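Local coordinates for magnesium and cobalt efflux protein (Bordetella parapertussis, PDB 3JTF) that probably takes part in magnesium and cobalt transport, this part being the paired CBS domains that bind AMP, at residues B[114-117]-B[118-121]; B[68-71]-B[72-75]. All coordinates share one frame; numbering follows the deposited sequence.

Contact 1 (B[114-117]-B[118-121]); sequences LVTM and EDVL. With AMP (adenosine monophosphate), chain F; SO4 (sulfate ion), chain H.
Asp119 turns CG beside its own backbone N (chi1 -61°) and Thr116 tucks OG1 between its backbone N and carbonyl carbon (chi1 74°), which brings both groups to the ribose of AMP from the start of helix 117-126. Asp119 OD2 accepts Thr116 N at 3.1 Å (N-H...O 151°) on the anti side of the carboxylate and somewhat out of its plane, which ties the N-cap backbone to the third residue of the helix, one arm of a capping box. Val120 N closes the first turn by bonding to Thr116 O at 3.2 Å.

With OD2 held by backbone, OD1 is turned to the nucleotide. It accepts O2' of AMP at 2.7 Å and O3' at 3.2 Å, forking across the ribose diol, while Thr116 OG1 hydrogen-bonds the same AMP O3' at 2.7 Å. Both methyls of Leu114 lie over one face of the adenine, CD2 at 3.7 Å from C6 of AMP. A sulfate ion, probably from the crystallisation liquor, sits at the helix start beside Met117 N and Glu118 N, where Arg40 also holds it.

Away from the ligand, CE of selenomethionine Met117 packs obliquely on Leu121 CD1 at 4.1 Å, and Leu121 meets Leu121 of the second subunit. A threonine capping the helix and an aspartate three residues on, together holding the ribose hydroxyls at the strand-to-helix junction, form the nucleotide site characteristic of CBS domain pairs.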
ATOM      1  N   LEU B 114       9.140 -13.121  -0.278  1.00 16.70           N
ATOM      2  CA  LEU B 114       7.796 -12.583  -0.348  1.00 16.33           C
ATOM      3  C   LEU B 114       7.596 -11.921  -1.714  1.00 15.30           C
ATOM      4  O   LEU B 114       8.541 -11.613  -2.428  1.00 17.03           O
ATOM      5  CB  LEU B 114       7.485 -11.648   0.837  1.00 16.43           C
ATOM      6  CG  LEU B 114       8.106 -10.255   0.928  1.00 17.13           C
ATOM      7  CD1 LEU B 114       7.528  -9.293  -0.099  1.00 14.19           C
ATOM      8  CD2 LEU B 114       7.935  -9.689   2.355  1.00 16.40           C
ATOM      9  N   VAL B 115       6.352 -11.750  -2.091  1.00 14.81           N
ATOM     10  CA  VAL B 115       6.006 -11.218  -3.390  1.00 14.85           C
ATOM     11  C   VAL B 115       4.693 -10.470  -3.238  1.00 15.14           C
ATOM     12  O   VAL B 115       3.848 -10.838  -2.394  1.00 13.93           O
ATOM     13  CB  VAL B 115       5.969 -12.342  -4.463  1.00 14.81           C
ATOM     14  CG1 VAL B 115       4.825 -13.290  -4.209  1.00 14.74           C
ATOM     15  CG2 VAL B 115       5.976 -11.729  -5.886  1.00 16.86           C
ATOM     16  N   THR B 116       4.560  -9.389  -3.999  1.00 15.50           N
ATOM     17  CA  THR B 116       3.346  -8.564  -4.029  1.00 15.21           C
ATOM     18  C   THR B 116       2.792  -8.406  -5.440  1.00 15.24           C
ATOM     19  O   THR B 116       3.479  -8.676  -6.429  1.00 13.10           O
ATOM     20  CB  THR B 116       3.543  -7.141  -3.431  1.00 16.20           C
ATOM     21  OG1 THR B 116       4.290  -6.311  -4.331  1.00 17.38           O
ATOM     22  CG2 THR B 116       4.216  -7.170  -2.017  1.00 15.81           C
HETATM   23  N   MSE B 117       1.530  -7.974  -5.516  1.00 15.53           N
HETATM   24  CA  MSE B 117       0.874  -7.765  -6.818  1.00 15.52           C
HETATM   25  C   MSE B 117       1.620  -6.768  -7.673  1.00 14.91           C
HETATM   26  O   MSE B 117       1.677  -6.925  -8.886  1.00 13.09           O
HETATM   27  CB  MSE B 117      -0.582  -7.304  -6.671  1.00 15.34           C
HETATM   28  CG  MSE B 117      -1.392  -7.498  -8.020  1.00 18.03           C
HETATM   29 SE   MSE B 117      -3.261  -7.040  -7.695  1.00 25.44          SE
HETATM   30  CE  MSE B 117      -3.013  -5.085  -7.799  1.00 23.34           C
ATOM     31  N   GLU B 118       2.184  -5.741  -7.037  1.00 14.81           N
ATOM     32  CA  GLU B 118       2.993  -4.756  -7.750  1.00 16.78           C
ATOM     33  C   GLU B 118       4.182  -5.378  -8.445  1.00 15.95           C
ATOM     34  O   GLU B 118       4.421  -5.065  -9.619  1.00 16.68           O
ATOM     35  CB  GLU B 118       3.458  -3.641  -6.800  1.00 17.67           C
ATOM     36  CG  GLU B 118       4.228  -2.467  -7.454  1.00 23.52           C
ATOM     37  CD  GLU B 118       4.866  -1.518  -6.365  1.00 31.27           C
ATOM     38  OE1 GLU B 118       4.085  -0.949  -5.560  1.00 37.03           O
ATOM     39  OE2 GLU B 118       6.121  -1.364  -6.285  1.00 33.36           O
ATOM     40  N   ASP B 119       4.910  -6.262  -7.748  1.00 15.85           N
ATOM     41  CA  ASP B 119       6.043  -6.984  -8.347  1.00 16.44           C
ATOM     42  C   ASP B 119       5.592  -7.786  -9.580  1.00 14.96           C
ATOM     43  O   ASP B 119       6.279  -7.845 -10.575  1.00 14.10           O
ATOM     44  CB  ASP B 119       6.701  -7.972  -7.371  1.00 17.16           C
ATOM     45  CG  ASP B 119       7.289  -7.302  -6.126  1.00 22.70           C
ATOM     46  OD1 ASP B 119       7.895  -6.222  -6.258  1.00 26.49           O
ATOM     47  OD2 ASP B 119       7.098  -7.872  -5.017  1.00 27.77           O
ATOM     48  N   VAL B 120       4.454  -8.459  -9.474  1.00 13.40           N
ATOM     49  CA  VAL B 120       3.948  -9.255 -10.586  1.00 13.37           C
ATOM     50  C   VAL B 120       3.642  -8.337 -11.793  1.00 13.13           C
ATOM     51  O   VAL B 120       4.046  -8.627 -12.910  1.00 12.58           O
ATOM     52  CB  VAL B 120       2.686 -10.037 -10.143  1.00 13.75           C
ATOM     53  CG1 VAL B 120       2.061 -10.800 -11.314  1.00 14.30           C
ATOM     54  CG2 VAL B 120       3.021 -10.995  -8.953  1.00 13.01           C
ATOM     55  N   LEU B 121       2.939  -7.232 -11.545  1.00 12.95           N
ATOM     56  CA  LEU B 121       2.507  -6.314 -12.602  1.00 13.55           C
ATOM     57  C   LEU B 121       3.718  -5.717 -13.295  1.00 14.20           C
ATOM     58  O   LEU B 121       3.780  -5.685 -14.506  1.00 13.10           O
ATOM     59  CB  LEU B 121       1.647  -5.197 -12.031  1.00 13.92           C
ATOM     60  CG  LEU B 121       0.207  -5.561 -11.705  1.00 13.13           C
ATOM     61  CD1 LEU B 121      -0.414  -4.420 -10.850  1.00 14.24           C
ATOM     62  CD2 LEU B 121      -0.540  -5.798 -12.987  1.00 14.16           C
TER
HETATM   63  P   AMP F   1       4.946  -1.526  -0.417  1.00 36.19           P
HETATM   64  O1P AMP F   1       4.062  -2.315   0.488  1.00 34.48           O
HETATM   65  O2P AMP F   1       4.255  -0.499  -1.252  1.00 38.83           O
HETATM   66  O3P AMP F   1       6.146  -0.985   0.286  1.00 35.59           O
HETATM   67  O5' AMP F   1       5.609  -2.520  -1.471  1.00 36.56           O
HETATM   68  C5' AMP F   1       6.602  -2.002  -2.368  1.00 35.36           C
HETATM   69  C4' AMP F   1       7.546  -3.124  -2.674  1.00 33.44           C
HETATM   70  O4' AMP F   1       8.429  -3.468  -1.585  1.00 29.82           O
HETATM   71  C3' AMP F   1       6.736  -4.398  -2.931  1.00 33.17           C
HETATM   72  O3' AMP F   1       6.160  -4.403  -4.241  1.00 36.52           O
HETATM   73  C2' AMP F   1       7.809  -5.405  -2.731  1.00 30.02           C
HETATM   74  O2' AMP F   1       8.711  -5.162  -3.877  1.00 33.01           O
HETATM   75  C1' AMP F   1       8.430  -4.896  -1.421  1.00 26.16           C
HETATM   76  N9  AMP F   1       7.839  -5.176  -0.063  1.00 22.67           N
HETATM   77  C8  AMP F   1       6.582  -4.989   0.436  1.00 20.64           C
HETATM   78  N7  AMP F   1       6.515  -5.333   1.756  1.00 20.36           N
HETATM   79  C5  AMP F   1       7.761  -5.717   2.122  1.00 18.55           C
HETATM   80  C6  AMP F   1       8.419  -6.170   3.357  1.00 18.18           C
HETATM   81  N6  AMP F   1       7.711  -6.322   4.481  1.00 16.67           N
HETATM   82  N1  AMP F   1       9.729  -6.495   3.306  1.00 17.87           N
HETATM   83  C2  AMP F   1      10.459  -6.347   2.199  1.00 18.49           C
HETATM   84  N3  AMP F   1       9.943  -5.896   1.042  1.00 18.50           N
HETATM   85  C4  AMP F   1       8.613  -5.597   0.947  1.00 19.31           C
HETATM   86  S   SO4 H   5       0.787  -4.543  -4.040  0.50 22.59           S
HETATM   87  O1  SO4 H   5      -0.198  -3.535  -3.679  0.50 28.29           O
HETATM   88  O2  SO4 H   5       0.703  -4.894  -5.408  0.50 30.42           O
HETATM   89  O3  SO4 H   5       2.124  -4.016  -3.697  0.50 30.66           O
HETATM   90  O4  SO4 H   5       0.591  -5.701  -3.203  0.50 30.70           O

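Contact 2 (B[68-71]-B[72-75]); sequences ALDI and RSLV
Asp70 O is gripped twice by Ser73, through its backbone N at 2.8 Å and through its side-chain OG. The 2.5 Å from Ser73 OG to Asp70 O is very short, so its exact length is doubtful. Ser73 sets OG between its own backbone N and carbonyl carbon (chi1 59°), folding it back onto the carbonyl of Asp70. The bond from Ser73 N to Asp70 O spans three residues, as in a tight helical turn. Two further bonds of the same span follow: Leu74 N to Ile71 O at 2.9 Å and Val75 N to Arg72 O at 3.2 Å.

Asp70 occupies the N-cap position of this short helical turn. Its CG is anti to the backbone N (chi1 167°), which swings the carboxylate over the start of the turn, where OD1 takes a weak capping bond from Arg72 N at 3.5 Å, the bond of an Asx turn. The turn, helix 71-74, belongs to the connection between strand 51-56 of one sheet and strand 80-82 of the other, and thus to the crossing between the two halves of the CBS pair.

Arg72 lays its CB against the same carboxylate, 3.4 Å from Asp70 OD1, but its guanidinium continues past it to form a salt bridge with Glu45. On the apolar side Leu69 and Leu74 cross at about a right angle, Leu69 CD2 lying 3.9 Å from Leu74 CD1. Leu60, Leu55 and the side chain of Arg62 continue that packing around Leu74, which is buried. Val75 CG2 rests 3.6 Å from Ile71 O, at the end of the turn.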
ATOM      1  N   ALA B  68      -8.020  -2.592  25.244  1.00 21.78           N
ATOM      2  CA  ALA B  68      -7.024  -3.632  25.491  1.00 23.98           C
ATOM      3  C   ALA B  68      -6.708  -4.341  24.190  1.00 24.98           C
ATOM      4  O   ALA B  68      -7.077  -5.496  24.000  1.00 27.25           O
ATOM      5  CB  ALA B  68      -7.522  -4.631  26.543  1.00 23.31           C
ATOM      6  N   LEU B  69      -6.046  -3.651  23.282  1.00 24.78           N
ATOM      7  CA  LEU B  69      -5.786  -4.243  21.978  1.00 24.76           C
ATOM      8  C   LEU B  69      -4.732  -5.343  22.089  1.00 24.30           C
ATOM      9  O   LEU B  69      -3.642  -5.137  22.583  1.00 22.30           O
ATOM     10  CB  LEU B  69      -5.304  -3.181  21.007  1.00 24.84           C
ATOM     11  CG  LEU B  69      -5.024  -3.677  19.587  1.00 27.54           C
ATOM     12  CD1 LEU B  69      -6.171  -4.542  19.060  1.00 30.15           C
ATOM     13  CD2 LEU B  69      -4.773  -2.497  18.683  1.00 28.91           C
ATOM     14  N   ASP B  70      -5.070  -6.515  21.610  1.00 25.10           N
ATOM     15  CA  ASP B  70      -4.069  -7.549  21.498  1.00 26.29           C
ATOM     16  C   ASP B  70      -3.514  -7.566  20.053  1.00 24.09           C
ATOM     17  O   ASP B  70      -4.235  -7.852  19.110  1.00 22.87           O
ATOM     18  CB  ASP B  70      -4.688  -8.870  21.907  1.00 27.92           C
ATOM     19  CG  ASP B  70      -3.832 -10.037  21.528  1.00 32.66           C
ATOM     20  OD1 ASP B  70      -2.590 -10.044  21.829  1.00 38.51           O
ATOM     21  OD2 ASP B  70      -4.431 -10.944  20.912  1.00 38.68           O
ATOM     22  N   ILE B  71      -2.251  -7.197  19.899  1.00 23.20           N
ATOM     23  CA  ILE B  71      -1.626  -7.020  18.584  1.00 22.76           C
ATOM     24  C   ILE B  71      -1.685  -8.355  17.823  1.00 21.07           C
ATOM     25  O   ILE B  71      -1.851  -8.414  16.603  1.00 20.05           O
ATOM     26  CB  ILE B  71      -0.141  -6.645  18.721  1.00 23.34           C
ATOM     27  CG1 ILE B  71       0.120  -5.465  19.685  1.00 28.86           C
ATOM     28  CG2 ILE B  71       0.489  -6.343  17.370  1.00 24.22           C
ATOM     29  CD1 ILE B  71      -0.924  -4.352  19.773  1.00 27.77           C
ATOM     30  N   ARG B  72      -1.554  -9.440  18.576  1.00 19.51           N
ATOM     31  CA  ARG B  72      -1.669 -10.760  18.005  1.00 20.66           C
ATOM     32  C   ARG B  72      -3.004 -10.948  17.247  1.00 20.48           C
ATOM     33  O   ARG B  72      -3.051 -11.576  16.199  1.00 19.89           O
ATOM     34  CB  ARG B  72      -1.425 -11.798  19.107  1.00 20.21           C
ATOM     35  CG  ARG B  72      -1.153 -13.147  18.632  1.00 21.45           C
ATOM     36  CD  ARG B  72      -1.020 -14.102  19.821  1.00 21.22           C
ATOM     37  NE  ARG B  72       0.229 -13.977  20.543  1.00 19.69           N
ATOM     38  CZ  ARG B  72       1.346 -14.644  20.258  1.00 19.41           C
ATOM     39  NH1 ARG B  72       1.416 -15.466  19.204  1.00 15.75           N
ATOM     40  NH2 ARG B  72       2.402 -14.477  21.030  1.00 18.48           N
ATOM     41  N   SER B  73      -4.072 -10.315  17.704  1.00 21.59           N
ATOM     42  CA  SER B  73      -5.361 -10.463  17.003  1.00 23.32           C
ATOM     43  C   SER B  73      -5.423  -9.673  15.691  1.00 23.66           C
ATOM     44  O   SER B  73      -6.279  -9.951  14.842  1.00 25.08           O
ATOM     45  CB  SER B  73      -6.539 -10.109  17.912  1.00 23.74           C
ATOM     46  OG  SER B  73      -6.425  -8.791  18.374  1.00 27.05           O
ATOM     47  N   LEU B  74      -4.491  -8.749  15.484  1.00 22.84           N
ATOM     48  CA  LEU B  74      -4.426  -8.015  14.210  1.00 22.43           C
ATOM     49  C   LEU B  74      -3.698  -8.780  13.109  1.00 22.46           C
ATOM     50  O   LEU B  74      -3.744  -8.389  11.956  1.00 23.26           O
ATOM     51  CB  LEU B  74      -3.732  -6.667  14.427  1.00 22.83           C
ATOM     52  CG  LEU B  74      -4.361  -5.688  15.439  1.00 23.56           C
ATOM     53  CD1 LEU B  74      -3.521  -4.405  15.543  1.00 24.59           C
ATOM     54  CD2 LEU B  74      -5.741  -5.325  15.024  1.00 24.05           C
ATOM     55  N   VAL B  75      -2.960  -9.835  13.475  1.00 22.78           N
ATOM     56  CA  VAL B  75      -2.095 -10.552  12.544  1.00 22.08           C
ATOM     57  C   VAL B  75      -2.982 -11.499  11.717  1.00 22.72           C
ATOM     58  O   VAL B  75      -3.650 -12.346  12.270  1.00 24.90           O
ATOM     59  CB  VAL B  75      -0.977 -11.300  13.285  1.00 21.98           C
ATOM     60  CG1 VAL B  75      -0.077 -12.066  12.295  1.00 20.11           C
ATOM     61  CG2 VAL B  75      -0.130 -10.302  14.117  1.00 19.73           C
TER

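Overall arrangement
Both contacts are helix starts with an N-cap residue, yet they serve different settings. Contact 1 is largely buried, joins strand 111-116 to helix 117-126, and is built round a bound nucleotide; the second subunit also packs against it. Contact 2 is partly exposed, lies on the opposite side of the chain's centre, and is touched by no other protein chain of the assembly. The centres of contacts 1 and 2 are about 27 Å apart and their nearest atoms about 13 Å apart, with no shared element. In 114-121 the polar side chains spend their oxygens on ligand and backbone together; in 68-75 they turn to the backbone of the turn itself and to a salt bridge made by the exposed Arg72.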